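Local coordinates for protein acRAF (Thiomonas intermedia, PDB 4LOW) that acts as a RuBisCO assembly factor in the alpha-carboxysome and resembles pterin-4a-carbinolamine dehydratases, though dehydratase activity is only inferred, at residues A[9-22]-A[69-82]. Residues are numbered along the deposited sequence; the frame is centred on the assembly and turned at random.
With FMT (formic acid), chain D; FMT (formic acid), chain C; FMT (formic acid), chain F.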
loop_
_atom_site.group_PDB
_atom_site.type_symbol
_atom_site.label_atom_id
_atom_site.label_comp_id
_atom_site.label_asym_id
_atom_site.label_seq_id
_atom_site.Cartn_x
_atom_site.Cartn_y
_atom_site.Cartn_z
ATOM N N TRP A 9 -9.070 -15.977 -3.309
ATOM C CA TRP A 9 -8.504 -14.927 -4.114
ATOM C C TRP A 9 -9.295 -14.931 -5.422
ATOM O O TRP A 9 -9.683 -16.017 -5.917
ATOM C CB TRP A 9 -7.038 -15.199 -4.381
ATOM C CG TRP A 9 -6.162 -14.984 -3.196
ATOM C CD1 TRP A 9 -6.092 -15.755 -2.069
ATOM C CD2 TRP A 9 -5.264 -13.885 -2.996
ATOM N NE1 TRP A 9 -5.206 -15.198 -1.176
ATOM C CE2 TRP A 9 -4.693 -14.035 -1.713
ATOM C CE3 TRP A 9 -4.894 -12.769 -3.768
ATOM C CZ2 TRP A 9 -3.769 -13.119 -1.194
ATOM C CZ3 TRP A 9 -3.983 -11.865 -3.253
ATOM C CH2 TRP A 9 -3.430 -12.042 -1.979
ATOM N N ARG A 10 -9.534 -13.773 -5.979
ATOM C CA ARG A 10 -10.300 -13.607 -7.204
ATOM C C ARG A 10 -9.360 -13.599 -8.399
ATOM O O ARG A 10 -8.379 -12.857 -8.414
ATOM C CB ARG A 10 -11.068 -12.253 -7.116
ATOM C CG ARG A 10 -12.146 -12.105 -8.138
ATOM C CD ARG A 10 -12.854 -10.783 -7.929
ATOM N NE ARG A 10 -14.047 -10.787 -8.743
ATOM C CZ ARG A 10 -14.184 -10.116 -9.878
ATOM N NH1 ARG A 10 -13.217 -9.306 -10.299
ATOM N NH2 ARG A 10 -15.302 -10.208 -10.574
ATOM N N GLU A 11 -9.670 -14.388 -9.429
ATOM C CA GLU A 11 -8.881 -14.358 -10.651
ATOM C C GLU A 11 -9.551 -13.334 -11.570
ATOM O O GLU A 11 -10.766 -13.428 -11.811
ATOM C CB GLU A 11 -8.796 -15.759 -11.294
ATOM C CG GLU A 11 -7.623 -15.898 -12.252
ATOM C CD GLU A 11 -7.274 -17.298 -12.725
ATOM O OE1 GLU A 11 -7.457 -18.268 -11.953
ATOM O OE2 GLU A 11 -6.745 -17.412 -13.854
ATOM N N GLN A 12 -8.805 -12.310 -12.003
ATOM C CA GLN A 12 -9.337 -11.203 -12.802
ATOM C C GLN A 12 -8.305 -10.583 -13.753
ATOM O O GLN A 12 -7.112 -10.695 -13.514
ATOM C CB GLN A 12 -9.890 -10.120 -11.854
ATOM C CG GLN A 12 -8.828 -9.419 -10.985
ATOM C CD GLN A 12 -9.468 -8.476 -10.020
ATOM O OE1 GLN A 12 -10.489 -8.787 -9.413
ATOM N NE2 GLN A 12 -8.808 -7.360 -9.753
ATOM N N GLY A 13 -8.779 -9.945 -14.825
ATOM C CA GLY A 13 -7.908 -9.263 -15.780
ATOM C C GLY A 13 -7.442 -10.079 -16.965
ATOM O O GLY A 13 -7.443 -11.314 -16.905
ATOM N N LYS A 14 -7.042 -9.364 -18.060
ATOM C CA LYS A 14 -6.561 -9.894 -19.351
ATOM C C LYS A 14 -5.380 -10.843 -19.100
ATOM O O LYS A 14 -5.681 -12.038 -19.007
ATOM C CB LYS A 14 -6.282 -8.772 -20.370
ATOM C CG LYS A 14 -6.909 -9.022 -21.744
ATOM C CD LYS A 14 -6.322 -8.117 -22.829
ATOM C CE LYS A 14 -7.080 -6.821 -23.034
ATOM N NZ LYS A 14 -8.334 -7.016 -23.813
ATOM N N PRO A 15 -4.094 -10.431 -18.862
ATOM C CA PRO A 15 -3.127 -11.429 -18.368
ATOM C C PRO A 15 -3.615 -11.648 -16.921
ATOM O O PRO A 15 -3.817 -10.661 -16.197
ATOM C CB PRO A 15 -1.765 -10.715 -18.443
ATOM C CG PRO A 15 -2.048 -9.334 -18.991
ATOM C CD PRO A 15 -3.513 -9.072 -18.822
ATOM N N PRO A 16 -3.998 -12.892 -16.556
ATOM C CA PRO A 16 -4.618 -13.120 -15.246
ATOM C C PRO A 16 -3.850 -12.617 -14.047
ATOM O O PRO A 16 -2.625 -12.659 -14.011
ATOM C CB PRO A 16 -4.804 -14.640 -15.188
ATOM C CG PRO A 16 -3.883 -15.189 -16.210
ATOM C CD PRO A 16 -3.894 -14.159 -17.306
ATOM N N MET A 17 -4.589 -12.119 -13.059
ATOM C CA MET A 17 -4.033 -11.672 -11.791
ATOM C C MET A 17 -4.841 -12.335 -10.712
ATOM O O MET A 17 -5.946 -12.825 -10.987
ATOM C CB MET A 17 -4.100 -10.143 -11.623
ATOM C CG MET A 17 -3.185 -9.394 -12.573
ATOM S SD MET A 17 -3.639 -7.660 -12.738
ATOM C CE MET A 17 -5.117 -7.793 -13.788
ATOM N N LEU A 18 -4.275 -12.399 -9.503
ATOM C CA LEU A 18 -5.036 -12.840 -8.335
ATOM C C LEU A 18 -5.263 -11.581 -7.486
ATOM O O LEU A 18 -4.322 -10.818 -7.250
ATOM C CB LEU A 18 -4.290 -13.848 -7.480
ATOM C CG LEU A 18 -4.138 -15.223 -8.106
ATOM C CD1 LEU A 18 -3.214 -16.073 -7.262
ATOM C CD2 LEU A 18 -5.528 -15.902 -8.325
ATOM N N PHE A 19 -6.493 -11.371 -6.994
ATOM C CA PHE A 19 -6.817 -10.169 -6.248
ATOM C C PHE A 19 -7.480 -10.589 -4.936
ATOM O O PHE A 19 -8.375 -11.456 -4.946
ATOM C CB PHE A 19 -7.787 -9.275 -7.067
ATOM C CG PHE A 19 -8.388 -8.158 -6.237
ATOM C CD1 PHE A 19 -7.691 -6.973 -6.045
ATOM C CD2 PHE A 19 -9.609 -8.325 -5.594
ATOM C CE1 PHE A 19 -8.170 -6.014 -5.162
ATOM C CE2 PHE A 19 -10.050 -7.386 -4.673
ATOM C CZ PHE A 19 -9.330 -6.245 -4.464
ATOM N N LYS A 20 -7.146 -9.913 -3.816
ATOM C CA LYS A 20 -7.927 -10.149 -2.616
ATOM C C LYS A 20 -7.884 -8.927 -1.741
ATOM O O LYS A 20 -6.853 -8.277 -1.586
ATOM C CB LYS A 20 -7.405 -11.364 -1.831
ATOM C CG LYS A 20 -8.273 -11.753 -0.639
ATOM C CD LYS A 20 -7.868 -13.140 -0.138
ATOM C CE LYS A 20 -8.518 -13.446 1.177
ATOM N NZ LYS A 20 -8.138 -14.836 1.608
ATOM N N ARG A 21 -9.018 -8.650 -1.103
ATOM C CA ARG A 21 -9.143 -7.585 -0.095
ATOM C C ARG A 21 -9.194 -8.180 1.300
ATOM O O ARG A 21 -9.954 -9.135 1.560
ATOM C CB ARG A 21 -10.422 -6.799 -0.369
ATOM C CG ARG A 21 -10.764 -5.728 0.672
ATOM C CD ARG A 21 -12.110 -5.080 0.346
ATOM N NE ARG A 21 -12.387 -3.889 1.176
ATOM C CZ ARG A 21 -11.997 -2.664 0.863
ATOM N NH1 ARG A 21 -11.263 -2.455 -0.232
ATOM N NH2 ARG A 21 -12.360 -1.635 1.622
ATOM N N PHE A 22 -8.410 -7.637 2.184
ATOM C CA PHE A 22 -8.389 -8.032 3.586
ATOM C C PHE A 22 -8.865 -6.859 4.397
ATOM O O PHE A 22 -8.317 -5.771 4.250
ATOM C CB PHE A 22 -6.947 -8.371 3.983
ATOM C CG PHE A 22 -6.383 -9.597 3.301
ATOM C CD1 PHE A 22 -5.848 -9.522 2.018
ATOM C CD2 PHE A 22 -6.447 -10.839 3.913
ATOM C CE1 PHE A 22 -5.354 -10.678 1.381
ATOM C CE2 PHE A 22 -5.927 -11.979 3.285
ATOM C CZ PHE A 22 -5.405 -11.889 2.030
ATOM N N THR A 69 1.844 -19.259 -16.423
ATOM C CA THR A 69 1.359 -18.587 -15.209
ATOM C C THR A 69 -0.014 -17.912 -15.474
ATOM O O THR A 69 -0.327 -17.676 -16.661
ATOM C CB THR A 69 2.456 -17.698 -14.610
ATOM O OG1 THR A 69 2.964 -16.816 -15.611
ATOM C CG2 THR A 69 3.600 -18.510 -14.003
ATOM N N LEU A 70 -0.897 -17.719 -14.459
ATOM C CA LEU A 70 -0.733 -17.948 -13.008
ATOM C C LEU A 70 -0.412 -19.400 -12.681
ATOM O O LEU A 70 -1.013 -20.310 -13.248
ATOM C CB LEU A 70 -1.993 -17.520 -12.234
ATOM C CG LEU A 70 -2.338 -16.037 -12.209
ATOM C CD1 LEU A 70 -3.803 -15.840 -11.827
ATOM C CD2 LEU A 70 -1.414 -15.271 -11.267
ATOM N N GLY A 71 0.556 -19.590 -11.797
ATOM C CA GLY A 71 0.993 -20.913 -11.377
ATOM C C GLY A 71 0.980 -21.068 -9.875
ATOM O O GLY A 71 0.510 -20.198 -9.122
ATOM N N GLU A 72 1.555 -22.169 -9.437
ATOM C CA GLU A 72 1.618 -22.531 -8.035
ATOM C C GLU A 72 2.514 -21.664 -7.192
ATOM O O GLU A 72 2.255 -21.549 -6.002
ATOM C CB GLU A 72 1.920 -24.021 -7.845
ATOM C CG GLU A 72 0.794 -24.926 -8.341
ATOM C CD GLU A 72 -0.543 -24.809 -7.625
ATOM O OE1 GLU A 72 -0.588 -24.199 -6.534
ATOM O OE2 GLU A 72 -1.537 -25.388 -8.126
ATOM N N ALA A 73 3.542 -21.002 -7.789
ATOM C CA ALA A 73 4.387 -20.101 -7.007
ATOM C C ALA A 73 3.544 -18.903 -6.553
ATOM O O ALA A 73 3.634 -18.499 -5.393
ATOM C CB ALA A 73 5.589 -19.624 -7.819
ATOM N N GLU A 74 2.665 -18.375 -7.445
ATOM C CA GLU A 74 1.782 -17.242 -7.128
ATOM C C GLU A 74 0.710 -17.663 -6.138
ATOM O O GLU A 74 0.453 -16.957 -5.168
ATOM C CB GLU A 74 1.128 -16.660 -8.382
ATOM C CG GLU A 74 2.136 -16.088 -9.360
ATOM C CD GLU A 74 2.573 -17.045 -10.459
ATOM O OE1 GLU A 74 2.920 -18.212 -10.169
ATOM O OE2 GLU A 74 2.545 -16.617 -11.630
ATOM N N ARG A 75 0.154 -18.883 -6.329
ATOM C CA ARG A 75 -0.854 -19.364 -5.388
ATOM C C ARG A 75 -0.244 -19.658 -4.024
ATOM O O ARG A 75 -0.915 -19.471 -3.006
ATOM C CB ARG A 75 -1.582 -20.593 -5.942
ATOM C CG ARG A 75 -2.298 -20.308 -7.244
ATOM C CD ARG A 75 -3.180 -21.467 -7.679
ATOM N NE ARG A 75 -3.781 -21.183 -8.984
ATOM C CZ ARG A 75 -4.853 -20.417 -9.180
ATOM N NH1 ARG A 75 -5.475 -19.853 -8.150
ATOM N NH2 ARG A 75 -5.311 -20.212 -10.406
ATOM N N ALA A 76 1.015 -20.141 -3.986
ATOM C CA ALA A 76 1.639 -20.403 -2.673
ATOM C C ALA A 76 1.903 -19.094 -1.935
ATOM O O ALA A 76 1.730 -19.029 -0.712
ATOM C CB ALA A 76 2.930 -21.190 -2.846
ATOM N N PHE A 77 2.256 -18.034 -2.686
ATOM C CA PHE A 77 2.446 -16.719 -2.063
ATOM C C PHE A 77 1.127 -16.219 -1.471
ATOM O O PHE A 77 1.059 -15.813 -0.312
ATOM C CB PHE A 77 3.005 -15.720 -3.100
ATOM C CG PHE A 77 3.366 -14.384 -2.489
ATOM C CD1 PHE A 77 2.424 -13.373 -2.389
ATOM C CD2 PHE A 77 4.641 -14.158 -1.986
ATOM C CE1 PHE A 77 2.750 -12.140 -1.795
ATOM C CE2 PHE A 77 4.978 -12.916 -1.418
ATOM C CZ PHE A 77 4.025 -11.932 -1.300
ATOM N N ALA A 78 0.050 -16.357 -2.257
ATOM C CA ALA A 78 -1.278 -15.988 -1.811
ATOM C C ALA A 78 -1.670 -16.721 -0.520
ATOM O O ALA A 78 -2.197 -16.111 0.411
ATOM C CB ALA A 78 -2.285 -16.254 -2.918
ATOM N N ALA A 79 -1.384 -18.025 -0.428
ATOM C CA ALA A 79 -1.720 -18.773 0.769
ATOM C C ALA A 79 -0.881 -18.319 1.975
ATOM O O ALA A 79 -1.372 -18.317 3.091
ATOM C CB ALA A 79 -1.503 -20.265 0.520
ATOM N N ARG A 80 0.371 -17.955 1.774
ATOM C CA ARG A 80 1.135 -17.459 2.922
ATOM C C ARG A 80 0.581 -16.089 3.363
ATOM O O ARG A 80 0.483 -15.841 4.581
ATOM C CB ARG A 80 2.626 -17.423 2.631
ATOM C CG ARG A 80 3.246 -18.826 2.619
ATOM C CD ARG A 80 4.550 -18.838 1.878
ATOM N NE ARG A 80 5.651 -18.363 2.701
ATOM C CZ ARG A 80 6.928 -18.493 2.360
ATOM N NH1 ARG A 80 7.262 -19.105 1.228
ATOM N NH2 ARG A 80 7.879 -18.029 3.151
ATOM N N VAL A 81 0.122 -15.232 2.391
ATOM C CA VAL A 81 -0.508 -13.956 2.773
ATOM C C VAL A 81 -1.754 -14.256 3.616
ATOM O O VAL A 81 -1.936 -13.654 4.689
ATOM C CB VAL A 81 -0.881 -13.148 1.550
ATOM C CG1 VAL A 81 -1.721 -11.933 1.937
ATOM C CG2 VAL A 81 0.350 -12.704 0.798
ATOM N N ASP A 82 -2.590 -15.246 3.202
ATOM C CA ASP A 82 -3.759 -15.617 4.003
ATOM C C ASP A 82 -3.350 -16.029 5.425
ATOM O O ASP A 82 -4.030 -15.663 6.391
ATOM C CB ASP A 82 -4.500 -16.780 3.353
ATOM C CG ASP A 82 -5.257 -16.414 2.112
ATOM O OD1 ASP A 82 -5.338 -15.218 1.800
ATOM O OD2 ASP A 82 -5.750 -17.329 1.444
HETATM C C FMT D . 4.590 -20.774 -11.279
HETATM O O1 FMT D . 5.390 -19.842 -11.254
HETATM O O2 FMT D . 4.860 -21.853 -10.456
HETATM C C FMT C . -11.851 -10.601 -2.893
HETATM O O1 FMT C . -11.460 -10.017 -1.843
HETATM O O2 FMT C . -11.359 -11.841 -3.144
HETATM C C FMT F . -4.572 -19.447 -3.765
HETATM O O1 FMT F . -3.825 -19.965 -2.908
HETATM O O2 FMT F . -4.947 -20.263 -4.809
HETATM O O HOH W 1 -8.340 -19.105 -9.711
#
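Trp9 lays one face of its indole over the methyl of Ala78, a CH-pi contact in which CB stands 3.6 Å from the centroid of the five-membered ring. The opposite face is covered by CB of Lys20, so the indole is sandwiched between Lys20 of the strand and Ala78 of the helix. Alanine suits its place because a single methyl lets the helix come this close to the indole. With CG anti to its own carbonyl carbon (chi1 -73°), Trp9 turns NE1 to the carboxylate of Asp82 and donates to OD1 at 3.0 Å, on the syn side, though the N-H...O angle is a bent 140°. Lys20, fully extended, brings NZ to the same OD1 at 2.8 Å in a salt bridge, arriving from the other face of the carboxylate plane; in this construct NZ is also hydrogen-bonded to the backbone O atoms of His5 and His7 of the His-tag. Phe22 turns its edge to OD1 of Asp82, CZ 3.3 Å away, and the same CZ touches CG1 of Val81 at 3.7 Å. Farther along, Leu70, just ahead of the N-cap Gly71, packs against the hairpin just before the helix begins: its CD1 meets CB of Pro16 at 3.7 Å and CG of Leu18, while CG of Glu11 reaches CD1 from the opposite direction. On the more exposed side, Arg75 NH2 forms a long salt bridge with Glu11 OE1 (3.3 Å), which lies in the guanidinium plane, and a water joins the same two atoms. The helix thus runs almost parallel to strand 17-22 and packs on one face of the antiparallel sheet, as in the alpha-beta fold of the dehydratase family. Accepting from an indole N-H and an ammonium on opposite faces of its plane, Asp82 is probably ionised, whereas the longer, water-bridged Glu11-Arg75 pair is likely the weaker link.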